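Local coordinates for amine Dehydrogenase (PDB 1JMX), which probably takes part, as the beta-propeller subunit of a three-chain quinohemoprotein, in the oxidative deamination of primary amines, at residues D66-D71 against T78-L83; E209-Y214 against Y233-V238; L293-Y298 against F315-V320; L261-D266 against V300-K305. One frame throughout, in Å; residues are numbered along the deposited sequence.

Contact 1. Residues D66-D71 against T78-L83; sequences DIYGID and TFHANL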
# COMPACT_ATOMS: atom_id res chain seq x y z
N ASP B 66 16.94 -9.70 18.31
CA ASP B 66 17.67 -10.61 19.20
C ASP B 66 18.05 -11.91 18.49
O ASP B 66 17.44 -12.29 17.50
CB ASP B 66 16.79 -11.00 20.40
CG ASP B 66 16.41 -9.82 21.26
OD1 ASP B 66 17.10 -9.58 22.26
OD2 ASP B 66 15.41 -9.15 20.94
N ILE B 67 19.04 -12.61 19.05
CA ILE B 67 19.49 -13.89 18.52
C ILE B 67 19.50 -14.89 19.69
O ILE B 67 20.05 -14.60 20.75
CB ILE B 67 20.90 -13.78 17.90
CG1 ILE B 67 20.87 -12.77 16.75
CG2 ILE B 67 21.35 -15.13 17.37
CD1 ILE B 67 22.22 -12.48 16.17
N TYR B 68 18.83 -16.03 19.52
CA TYR B 68 18.74 -17.06 20.56
C TYR B 68 19.37 -18.38 20.11
O TYR B 68 19.36 -18.72 18.94
CB TYR B 68 17.28 -17.33 20.94
CG TYR B 68 16.48 -16.09 21.24
CD1 TYR B 68 15.98 -15.29 20.21
CD2 TYR B 68 16.23 -15.69 22.55
CE1 TYR B 68 15.26 -14.13 20.47
CE2 TYR B 68 15.51 -14.54 22.82
CZ TYR B 68 15.02 -13.76 21.78
OH TYR B 68 14.32 -12.61 22.04
N GLY B 69 19.93 -19.10 21.07
CA GLY B 69 20.52 -20.38 20.78
C GLY B 69 19.65 -21.37 21.53
O GLY B 69 19.43 -21.21 22.73
N ILE B 70 19.10 -22.34 20.81
CA ILE B 70 18.25 -23.35 21.44
C ILE B 70 18.85 -24.73 21.21
O ILE B 70 19.20 -25.08 20.09
CB ILE B 70 16.80 -23.33 20.83
CG1 ILE B 70 16.14 -21.95 20.99
CG2 ILE B 70 15.93 -24.40 21.50
CD1 ILE B 70 15.61 -21.68 22.38
N ASP B 71 19.00 -25.50 22.28
CA ASP B 71 19.52 -26.85 22.18
C ASP B 71 18.33 -27.74 21.82
O ASP B 71 17.43 -27.93 22.62
CB ASP B 71 20.12 -27.30 23.51
CG ASP B 71 20.35 -28.80 23.59
OD1 ASP B 71 20.33 -29.34 24.71
OD2 ASP B 71 20.53 -29.47 22.55
N THR B 78 20.07 -21.76 25.42
CA THR B 78 21.46 -21.70 25.88
C THR B 78 22.23 -20.43 25.55
O THR B 78 23.31 -20.18 26.09
CB THR B 78 22.26 -22.89 25.30
OG1 THR B 78 22.23 -22.83 23.87
CG2 THR B 78 21.68 -24.22 25.77
N PHE B 79 21.70 -19.63 24.63
CA PHE B 79 22.37 -18.40 24.24
C PHE B 79 21.37 -17.33 23.90
O PHE B 79 20.28 -17.61 23.41
CB PHE B 79 23.26 -18.66 23.02
CG PHE B 79 23.91 -17.43 22.47
CD1 PHE B 79 25.07 -16.92 23.05
CD2 PHE B 79 23.38 -16.78 21.36
CE1 PHE B 79 25.69 -15.80 22.53
CE2 PHE B 79 23.99 -15.65 20.84
CZ PHE B 79 25.15 -15.16 21.42
N HIS B 80 21.73 -16.10 24.21
CA HIS B 80 20.88 -14.97 23.92
C HIS B 80 21.71 -13.71 23.79
O HIS B 80 22.46 -13.34 24.69
CB HIS B 80 19.80 -14.78 24.98
CG HIS B 80 19.03 -13.51 24.81
ND1 HIS B 80 18.49 -13.13 23.60
CD2 HIS B 80 18.79 -12.49 25.67
CE1 HIS B 80 17.95 -11.93 23.72
NE2 HIS B 80 18.12 -11.52 24.97
N ALA B 81 21.58 -13.06 22.64
CA ALA B 81 22.29 -11.83 22.36
C ALA B 81 21.28 -10.79 21.92
O ALA B 81 20.48 -11.02 21.01
CB ALA B 81 23.32 -12.05 21.26
N ASN B 82 21.25 -9.67 22.62
CA ASN B 82 20.35 -8.59 22.26
C ASN B 82 21.17 -7.67 21.37
O ASN B 82 22.34 -7.40 21.65
CB ASN B 82 19.86 -7.86 23.51
CG ASN B 82 19.12 -6.59 23.18
OD1 ASN B 82 19.62 -5.50 23.39
ND2 ASN B 82 17.93 -6.72 22.63
N LEU B 83 20.54 -7.19 20.30
CA LEU B 83 21.21 -6.32 19.34
C LEU B 83 21.14 -4.83 19.65
O LEU B 83 21.52 -4.00 18.82
CB LEU B 83 20.69 -6.62 17.93
CG LEU B 83 20.75 -8.09 17.52
CD1 LEU B 83 20.27 -8.23 16.08
CD2 LEU B 83 22.16 -8.65 17.67
O HOH W 1 15.47 -6.02 21.45
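A classic beta bulge interrupts the pairing of strands 66-71 and 76-82, the third and last strands of a four-stranded propeller blade. Thr78 and Phe79 both face Gly69, whose carbonyl O receives the Thr78 N-H (N to O 2.8 Å) from above its plane and the Phe79 N-H only weakly (N to O 3.4 Å). Gly69 has no side chain to collide with Phe79, whose CB lies 3.9 Å from Gly69 CA. Past the bulge the antiparallel ladder is regular: in the hydrogen-bonded pair Ile67-Ala81 each N reaches the other's O at 2.9 Å, within the carbonyl plane. On one face Tyr68 and His80 run alongside each other. Their planes are 16° apart but offset so that little of one ring covers the other, Tyr68 CE2 coming 3.4 Å from His80 ND1; Tyr68 OH continues to Asp41. On the other face Ile67 CD1 meets Leu83 CD2 at 4.1 Å, and both side chains pack on strand 105-115 of the next blade. At the far end Asn82 ND2 gives an almost straight bond of 3.0 Å to Asp66 OD1, an oxygen whose place is less certain, while Asn82 OD1 accepts from Ser84 N. Asp66 OD2 takes bonds from Asn62 and from a water that also weakly accepts from Asn82 ND2. With two donors at OD2 alone, the buried Asp66 carboxylate is probably ionised.

Contact 2. Residues E209-Y214 against Y233-V238; sequences EFSMLY and YGYLSV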
# COMPACT_ATOMS: atom_id res chain seq x y z
N GLU B 209 27.06 -24.23 0.06
CA GLU B 209 27.31 -22.99 -0.65
C GLU B 209 26.26 -21.95 -0.27
O GLU B 209 25.20 -22.29 0.26
CB GLU B 209 27.34 -23.22 -2.17
CG GLU B 209 26.05 -23.74 -2.78
CD GLU B 209 26.15 -24.05 -4.28
OE1 GLU B 209 25.08 -24.22 -4.92
OE2 GLU B 209 27.27 -24.12 -4.84
N PHE B 210 26.64 -20.69 -0.42
CA PHE B 210 25.79 -19.54 -0.14
C PHE B 210 25.23 -19.17 -1.50
O PHE B 210 25.94 -18.64 -2.35
CB PHE B 210 26.63 -18.39 0.44
CG PHE B 210 25.85 -17.14 0.78
CD1 PHE B 210 24.46 -17.16 0.91
CD2 PHE B 210 26.51 -15.93 0.97
CE1 PHE B 210 23.75 -16.01 1.23
CE2 PHE B 210 25.81 -14.75 1.29
CZ PHE B 210 24.43 -14.80 1.41
N SER B 211 23.97 -19.50 -1.72
CA SER B 211 23.34 -19.24 -3.00
C SER B 211 22.12 -18.34 -2.89
O SER B 211 21.42 -18.33 -1.88
CB SER B 211 22.95 -20.55 -3.66
OG SER B 211 21.92 -21.21 -2.93
N MET B 212 21.90 -17.56 -3.95
CA MET B 212 20.77 -16.65 -4.03
C MET B 212 20.37 -16.52 -5.49
O MET B 212 21.20 -16.68 -6.37
CB MET B 212 21.15 -15.26 -3.51
CG MET B 212 21.57 -15.21 -2.06
SD MET B 212 21.65 -13.53 -1.45
CE MET B 212 23.07 -12.92 -2.34
N LEU B 213 19.08 -16.28 -5.74
CA LEU B 213 18.61 -16.07 -7.10
C LEU B 213 18.63 -14.55 -7.32
O LEU B 213 18.65 -13.77 -6.36
CB LEU B 213 17.17 -16.55 -7.29
CG LEU B 213 16.75 -18.01 -7.15
CD1 LEU B 213 15.29 -18.11 -7.50
CD2 LEU B 213 17.58 -18.90 -8.05
N TYR B 214 18.68 -14.16 -8.58
CA TYR B 214 18.66 -12.76 -8.94
C TYR B 214 18.02 -12.64 -10.31
O TYR B 214 17.81 -13.64 -10.99
CB TYR B 214 20.08 -12.16 -8.95
CG TYR B 214 21.03 -12.71 -9.98
CD1 TYR B 214 21.08 -12.18 -11.28
CD2 TYR B 214 21.93 -13.74 -9.66
CE1 TYR B 214 21.99 -12.66 -12.22
CE2 TYR B 214 22.84 -14.23 -10.61
CZ TYR B 214 22.86 -13.68 -11.88
OH TYR B 214 23.75 -14.15 -12.80
N TYR B 233 16.48 -14.84 -15.22
CA TYR B 233 16.69 -15.26 -13.85
C TYR B 233 18.09 -15.84 -13.80
O TYR B 233 18.54 -16.51 -14.73
CB TYR B 233 15.68 -16.31 -13.40
CG TYR B 233 14.73 -15.80 -12.33
CD1 TYR B 233 13.39 -15.57 -12.63
CD2 TYR B 233 15.18 -15.50 -11.04
CE1 TYR B 233 12.52 -15.06 -11.68
CE2 TYR B 233 14.31 -14.98 -10.08
CZ TYR B 233 12.98 -14.76 -10.41
OH TYR B 233 12.11 -14.22 -9.50
N GLY B 234 18.81 -15.53 -12.73
CA GLY B 234 20.15 -16.02 -12.57
C GLY B 234 20.33 -16.70 -11.23
O GLY B 234 19.46 -16.65 -10.35
N TYR B 235 21.48 -17.33 -11.09
CA TYR B 235 21.85 -18.03 -9.88
C TYR B 235 23.27 -17.60 -9.55
O TYR B 235 24.16 -17.59 -10.41
CB TYR B 235 21.83 -19.53 -10.14
CG TYR B 235 22.11 -20.39 -8.93
CD1 TYR B 235 21.12 -20.62 -7.99
CD2 TYR B 235 23.33 -21.04 -8.79
CE1 TYR B 235 21.32 -21.50 -6.93
CE2 TYR B 235 23.54 -21.92 -7.73
CZ TYR B 235 22.54 -22.15 -6.81
OH TYR B 235 22.70 -23.07 -5.80
N LEU B 236 23.46 -17.21 -8.31
CA LEU B 236 24.75 -16.78 -7.81
C LEU B 236 25.11 -17.77 -6.72
O LEU B 236 24.22 -18.36 -6.10
CB LEU B 236 24.61 -15.35 -7.27
CG LEU B 236 25.40 -14.72 -6.12
CD1 LEU B 236 25.10 -13.22 -6.12
CD2 LEU B 236 25.03 -15.33 -4.77
N SER B 237 26.39 -18.02 -6.51
CA SER B 237 26.80 -18.95 -5.47
C SER B 237 28.23 -18.71 -4.99
O SER B 237 29.10 -18.28 -5.75
CB SER B 237 26.62 -20.40 -5.93
OG SER B 237 27.56 -20.75 -6.93
N VAL B 238 28.43 -18.94 -3.69
CA VAL B 238 29.73 -18.80 -3.07
C VAL B 238 30.01 -20.14 -2.41
O VAL B 238 29.28 -20.56 -1.53
CB VAL B 238 29.76 -17.69 -2.00
CG1 VAL B 238 31.18 -17.53 -1.46
CG2 VAL B 238 29.25 -16.37 -2.56
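Tyr214 of strand 209-218 and Tyr235 of strand 230-239 are turned in quite different ways. The Tyr214 ring, swung over the neighbouring strand by the crowded first torsion (chi1 65°, CG between the backbone N and the carbonyl carbon), lies flat on Gly234, with Gly234 CA 3.7 Å from the ring centroid in a CH-pi contact. The bare glycine is what lets the ring come down on the backbone; the Tyr214 hydroxyl bonds to Glu249. Tyr235, on the opposite face, has CG anti to the backbone N and crosses Glu209 at about a right angle. Its OH donates to Glu209 OE1 at 2.8 Å, meeting that oxygen from above the carboxylate plane, and the same oxygen forms a salt bridge with Arg207. Leu213 CD2 reaches the edge of the Tyr235 ring, 3.9 Å from Tyr235 CD1. Back on the Tyr214 face, Met212 and Leu236 run alongside each other, Met212 CE 3.9 Å from Leu236 CD2. Beneath the side chains, three hydrogen-bonded pairs tie this antiparallel hairpin. Strand 245-250 continues the sheet beyond 230-239, while the blade is packed between strand 161-164, under Phe210, Met212 and Val238, and strand 257-262, against Glu209, Ser211, Leu213 and Tyr235.

Contact 3. Residues L293-Y298 against F315-V320; sequences LDHTYY and FNDLAV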
# COMPACT_ATOMS: atom_id res chain seq x y z
N LEU B 293 0.85 -25.56 -7.37
CA LEU B 293 0.83 -25.72 -5.91
C LEU B 293 -0.56 -25.50 -5.32
O LEU B 293 -1.44 -24.93 -5.95
CB LEU B 293 1.81 -24.73 -5.29
CG LEU B 293 3.22 -24.74 -5.87
CD1 LEU B 293 4.01 -23.57 -5.35
CD2 LEU B 293 3.90 -26.04 -5.52
N ASP B 294 -0.74 -25.97 -4.09
CA ASP B 294 -2.01 -25.82 -3.38
C ASP B 294 -2.16 -24.37 -2.94
O ASP B 294 -3.27 -23.91 -2.66
CB ASP B 294 -2.05 -26.74 -2.16
CG ASP B 294 -2.16 -28.22 -2.53
OD1 ASP B 294 -2.08 -28.58 -3.73
OD2 ASP B 294 -2.32 -29.04 -1.60
N HIS B 295 -1.04 -23.66 -2.85
CA HIS B 295 -0.98 -22.25 -2.48
C HIS B 295 0.46 -21.78 -2.64
O HIS B 295 1.34 -22.57 -2.99
CB HIS B 295 -1.51 -22.01 -1.05
CG HIS B 295 -0.75 -22.74 0.02
ND1 HIS B 295 0.45 -22.29 0.53
CD2 HIS B 295 -1.05 -23.87 0.70
CE1 HIS B 295 0.86 -23.12 1.47
NE2 HIS B 295 -0.03 -24.08 1.60
N THR B 296 0.69 -20.49 -2.43
CA THR B 296 2.03 -19.93 -2.55
C THR B 296 2.95 -20.51 -1.48
O THR B 296 2.53 -20.72 -0.34
CB THR B 296 2.02 -18.40 -2.41
OG1 THR B 296 1.23 -17.84 -3.45
CG2 THR B 296 3.42 -17.82 -2.51
N TYR B 297 4.17 -20.84 -1.89
CA TYR B 297 5.19 -21.35 -0.98
C TYR B 297 6.41 -20.45 -1.23
O TYR B 297 6.62 -20.00 -2.36
CB TYR B 297 5.54 -22.81 -1.28
CG TYR B 297 4.51 -23.81 -0.79
CD1 TYR B 297 3.54 -24.32 -1.65
CD2 TYR B 297 4.52 -24.27 0.53
CE1 TYR B 297 2.60 -25.25 -1.21
CE2 TYR B 297 3.59 -25.20 0.98
CZ TYR B 297 2.63 -25.69 0.10
OH TYR B 297 1.67 -26.58 0.54
N TYR B 298 7.17 -20.16 -0.19
CA TYR B 298 8.34 -19.29 -0.32
C TYR B 298 9.68 -19.98 -0.50
O TYR B 298 10.47 -19.63 -1.37
CB TYR B 298 8.53 -18.44 0.94
CG TYR B 298 7.53 -17.34 1.21
CD1 TYR B 298 6.83 -16.71 0.18
CD2 TYR B 298 7.36 -16.88 2.51
CE1 TYR B 298 5.99 -15.62 0.45
CE2 TYR B 298 6.53 -15.81 2.79
CZ TYR B 298 5.85 -15.18 1.77
OH TYR B 298 5.05 -14.11 2.08
N PHE B 315 2.02 -20.67 5.04
CA PHE B 315 1.08 -21.17 6.03
C PHE B 315 1.77 -22.16 6.96
O PHE B 315 2.98 -22.13 7.10
CB PHE B 315 -0.13 -21.82 5.35
CG PHE B 315 -1.03 -20.85 4.64
CD1 PHE B 315 -1.62 -21.19 3.42
CD2 PHE B 315 -1.32 -19.60 5.18
CE1 PHE B 315 -2.46 -20.31 2.76
CE2 PHE B 315 -2.17 -18.72 4.52
CZ PHE B 315 -2.74 -19.07 3.31
N ASN B 316 0.99 -23.07 7.56
CA ASN B 316 1.54 -24.04 8.49
C ASN B 316 1.79 -25.45 7.97
O ASN B 316 1.87 -26.39 8.76
CB ASN B 316 0.66 -24.12 9.75
CG ASN B 316 -0.72 -24.64 9.46
OD1 ASN B 316 -1.10 -24.79 8.30
ND2 ASN B 316 -1.49 -24.90 10.50
N ASP B 317 1.92 -25.62 6.65
CA ASP B 317 2.19 -26.95 6.12
C ASP B 317 3.38 -27.05 5.17
O ASP B 317 3.67 -26.12 4.41
CB ASP B 317 0.94 -27.55 5.44
CG ASP B 317 0.59 -26.86 4.12
OD1 ASP B 317 -0.06 -25.80 4.16
OD2 ASP B 317 0.95 -27.38 3.05
N LEU B 318 4.12 -28.15 5.29
CA LEU B 318 5.24 -28.43 4.41
C LEU B 318 4.72 -29.33 3.30
O LEU B 318 4.01 -30.30 3.56
CB LEU B 318 6.35 -29.22 5.12
CG LEU B 318 7.23 -28.71 6.27
CD1 LEU B 318 7.89 -27.40 5.90
CD2 LEU B 318 6.39 -28.58 7.50
N ALA B 319 5.03 -29.00 2.05
CA ALA B 319 4.62 -29.85 0.95
C ALA B 319 5.84 -30.71 0.68
O ALA B 319 6.97 -30.21 0.72
CB ALA B 319 4.26 -29.02 -0.28
N VAL B 320 5.65 -32.01 0.50
CA VAL B 320 6.77 -32.90 0.21
C VAL B 320 6.61 -33.33 -1.23
O VAL B 320 5.57 -33.87 -1.61
CB VAL B 320 6.81 -34.14 1.12
CG1 VAL B 320 8.06 -34.96 0.84
CG2 VAL B 320 6.78 -33.73 2.58
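A His-carboxylate hydrogen bond ties the loop 293-298, which links two blades of the beta-propeller, to the start of strand 317-322 in the blade it leads into. The tight part is built round the His295 ring. Phe315 points its edge at one face, CD1 sitting 3.6 Å above the His295 ring plane and over its centre, with ring planes 60° apart; Tyr297 CE1 lies against the opposite face. Both ring nitrogens donate in or near the ring plane: ND1 to Thr296 O at 2.7 Å, and NE2 to Asp317 OD1 at 3.1 Å through that oxygen's syn lone pair. Such double donation next to a carboxylate suggests a positively charged imidazole. An alanine in place of His295 would remove the ring held between Phe315 and Tyr297 and would probably loosen Asp317, which would keep just Tyr297 among the two donors described here. The loose side is at Asp294, exposed and touching nothing of segment 315-320; its carboxylate pairs with Lys328. Thr296 and Tyr298 hydrogen-bond to another protein chain of the assembly, which also packs an apolar side chain on His295. Closing the buried side, Tyr297 OH donates to the syn lone pair of Asp317 OD2 at 2.7 Å.

Contact 4. Residues L261-D266 against V300-K305; sequences LRSPKD and VAFDKK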
# COMPACT_ATOMS: atom_id res chain seq x y z
N LEU B 261 17.03 -23.74 -5.40
CA LEU B 261 18.17 -24.57 -5.02
C LEU B 261 18.53 -25.58 -6.08
O LEU B 261 17.68 -26.07 -6.83
CB LEU B 261 17.90 -25.35 -3.73
CG LEU B 261 18.05 -24.71 -2.35
CD1 LEU B 261 17.77 -25.76 -1.29
CD2 LEU B 261 19.44 -24.11 -2.17
N ARG B 262 19.81 -25.89 -6.13
CA ARG B 262 20.30 -26.89 -7.05
C ARG B 262 20.22 -28.22 -6.33
O ARG B 262 20.47 -28.30 -5.12
CB ARG B 262 21.73 -26.61 -7.47
CG ARG B 262 21.79 -25.57 -8.53
CD ARG B 262 22.99 -25.79 -9.36
NE ARG B 262 24.17 -25.21 -8.75
CZ ARG B 262 25.39 -25.33 -9.27
NH1 ARG B 262 25.59 -26.03 -10.38
NH2 ARG B 262 26.41 -24.65 -8.73
N SER B 263 19.79 -29.23 -7.07
CA SER B 263 19.65 -30.57 -6.53
C SER B 263 21.02 -31.13 -6.23
O SER B 263 21.95 -30.97 -7.02
CB SER B 263 18.95 -31.47 -7.55
OG SER B 263 18.85 -32.79 -7.08
N PRO B 264 21.19 -31.69 -5.02
CA PRO B 264 22.48 -32.28 -4.63
C PRO B 264 22.69 -33.61 -5.40
O PRO B 264 23.82 -34.12 -5.51
CB PRO B 264 22.31 -32.50 -3.13
CG PRO B 264 20.84 -32.70 -2.97
CD PRO B 264 20.26 -31.65 -3.88
N LYS B 265 21.59 -34.12 -5.95
CA LYS B 265 21.51 -35.35 -6.74
C LYS B 265 21.99 -35.05 -8.16
O LYS B 265 22.82 -35.77 -8.72
CB LYS B 265 20.05 -35.80 -6.73
CG LYS B 265 19.73 -37.16 -7.33
CD LYS B 265 18.29 -37.49 -6.99
CE LYS B 265 17.86 -38.86 -7.47
NZ LYS B 265 16.46 -39.14 -6.99
N ASP B 266 21.44 -33.99 -8.75
CA ASP B 266 21.84 -33.55 -10.08
C ASP B 266 21.93 -32.03 -10.01
O ASP B 266 20.90 -31.33 -9.96
CB ASP B 266 20.86 -33.99 -11.17
CG ASP B 266 21.30 -33.58 -12.58
OD1 ASP B 266 20.51 -33.77 -13.52
OD2 ASP B 266 22.42 -33.05 -12.77
N VAL B 300 12.31 -23.42 -0.72
CA VAL B 300 12.59 -24.80 -1.06
C VAL B 300 13.64 -25.35 -0.10
O VAL B 300 14.42 -24.60 0.48
CB VAL B 300 13.15 -24.99 -2.52
CG1 VAL B 300 12.06 -24.79 -3.55
CG2 VAL B 300 14.32 -24.07 -2.79
N ALA B 301 13.61 -26.66 0.09
CA ALA B 301 14.57 -27.36 0.94
C ALA B 301 14.73 -28.78 0.39
O ALA B 301 13.76 -29.44 0.09
CB ALA B 301 14.09 -27.40 2.40
N PHE B 302 15.98 -29.19 0.18
CA PHE B 302 16.30 -30.52 -0.32
C PHE B 302 16.88 -31.35 0.83
O PHE B 302 17.61 -30.82 1.68
CB PHE B 302 17.39 -30.43 -1.39
CG PHE B 302 16.88 -30.39 -2.80
CD1 PHE B 302 17.04 -29.25 -3.58
CD2 PHE B 302 16.29 -31.52 -3.37
CE1 PHE B 302 16.64 -29.23 -4.91
CE2 PHE B 302 15.88 -31.50 -4.70
CZ PHE B 302 16.06 -30.36 -5.47
N ASP B 303 16.55 -32.64 0.89
CA ASP B 303 17.16 -33.46 1.92
C ASP B 303 18.59 -33.78 1.41
O ASP B 303 18.96 -33.37 0.31
CB ASP B 303 16.32 -34.72 2.26
CG ASP B 303 16.20 -35.71 1.11
OD1 ASP B 303 15.55 -36.76 1.34
OD2 ASP B 303 16.72 -35.49 0.00
N LYS B 304 19.37 -34.50 2.21
CA LYS B 304 20.76 -34.81 1.87
C LYS B 304 21.00 -35.44 0.50
O LYS B 304 21.86 -34.98 -0.25
CB LYS B 304 21.41 -35.66 2.96
CG LYS B 304 22.61 -35.00 3.62
CD LYS B 304 22.25 -33.68 4.32
CE LYS B 304 23.46 -33.05 4.99
NZ LYS B 304 23.11 -31.78 5.66
N LYS B 305 20.24 -36.47 0.18
CA LYS B 305 20.39 -37.16 -1.10
C LYS B 305 19.68 -36.48 -2.26
O LYS B 305 20.07 -36.67 -3.41
CB LYS B 305 19.93 -38.62 -0.99
CG LYS B 305 20.91 -39.53 -0.24
CD LYS B 305 20.36 -40.95 -0.12
CE LYS B 305 20.08 -41.57 -1.50
NZ LYS B 305 19.37 -42.89 -1.42
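Neighbouring blades of the beta-propeller meet here through their first strands, 257-262 and 299-302, and the loops that follow; the two segments run only 17° apart in direction. They share side-chain packing and no hydrogen bond. Phe302 carries the contact. Its ring receives Ser263 CA and Pro264 CD over one face, each 4.0 Å from the ring centroid as a CH-pi contact, both offset toward the rim. Leu261 O lies at the ring edge, in its plane, and Tyr271 adds an edge-to-face partner from strand 269-274. The Phe302 ring sits there with a first torsion of -95°, away from the usual staggered positions. Farther back, Leu261 and Val300 pass alongside each other, running opposite ways, with Leu261 CG 3.8 Å from Val300 CG2. The backbone N of Val300 is taken up by Thr259 OG1. The loop that presents Ser263 and Pro264 is shaped by an ST turn: Ser263 OG, anti to its own backbone N, accepts from Lys265 N at 3.2 Å and more weakly from Asp266 N. An alanine in place of Phe302 would remove the ring and would probably leave Ser263 CA and Pro264 CD without the face they pack on, Leu261 keeping Val300. Toward solvent the packing thins to aliphatic carbons against carbonyls. Pro264 CG rests 3.7 Å from Lys304 O, and at the exposed end Lys265 CB approaches Lys305 O to 3.4 Å.

Overall arrangement
The four contacts lie in series round the propeller except where contacts 3 and 4 interleave along the chain: their segments adjoin in sequence, and both reach the sheet that begins with strand 299-302 and ends with strand 327-333. Contacts 2 and 4 have centres about 14 Å apart and touch directly, Tyr235 CE2 packing 3.5 Å from Arg262 NE, so the two blades pack directly on each other there. Contact 1 stands apart, its centre about 28 to 29 Å from the others and on the opposite side of the chain's centre from contacts 2 and 4. Its hairpin, held to strand 32-38 by the Cys37-Cys75 disulfide, packs on strand 105-115, which leads directly into Leu116 to Tyr120, the heme c pocket.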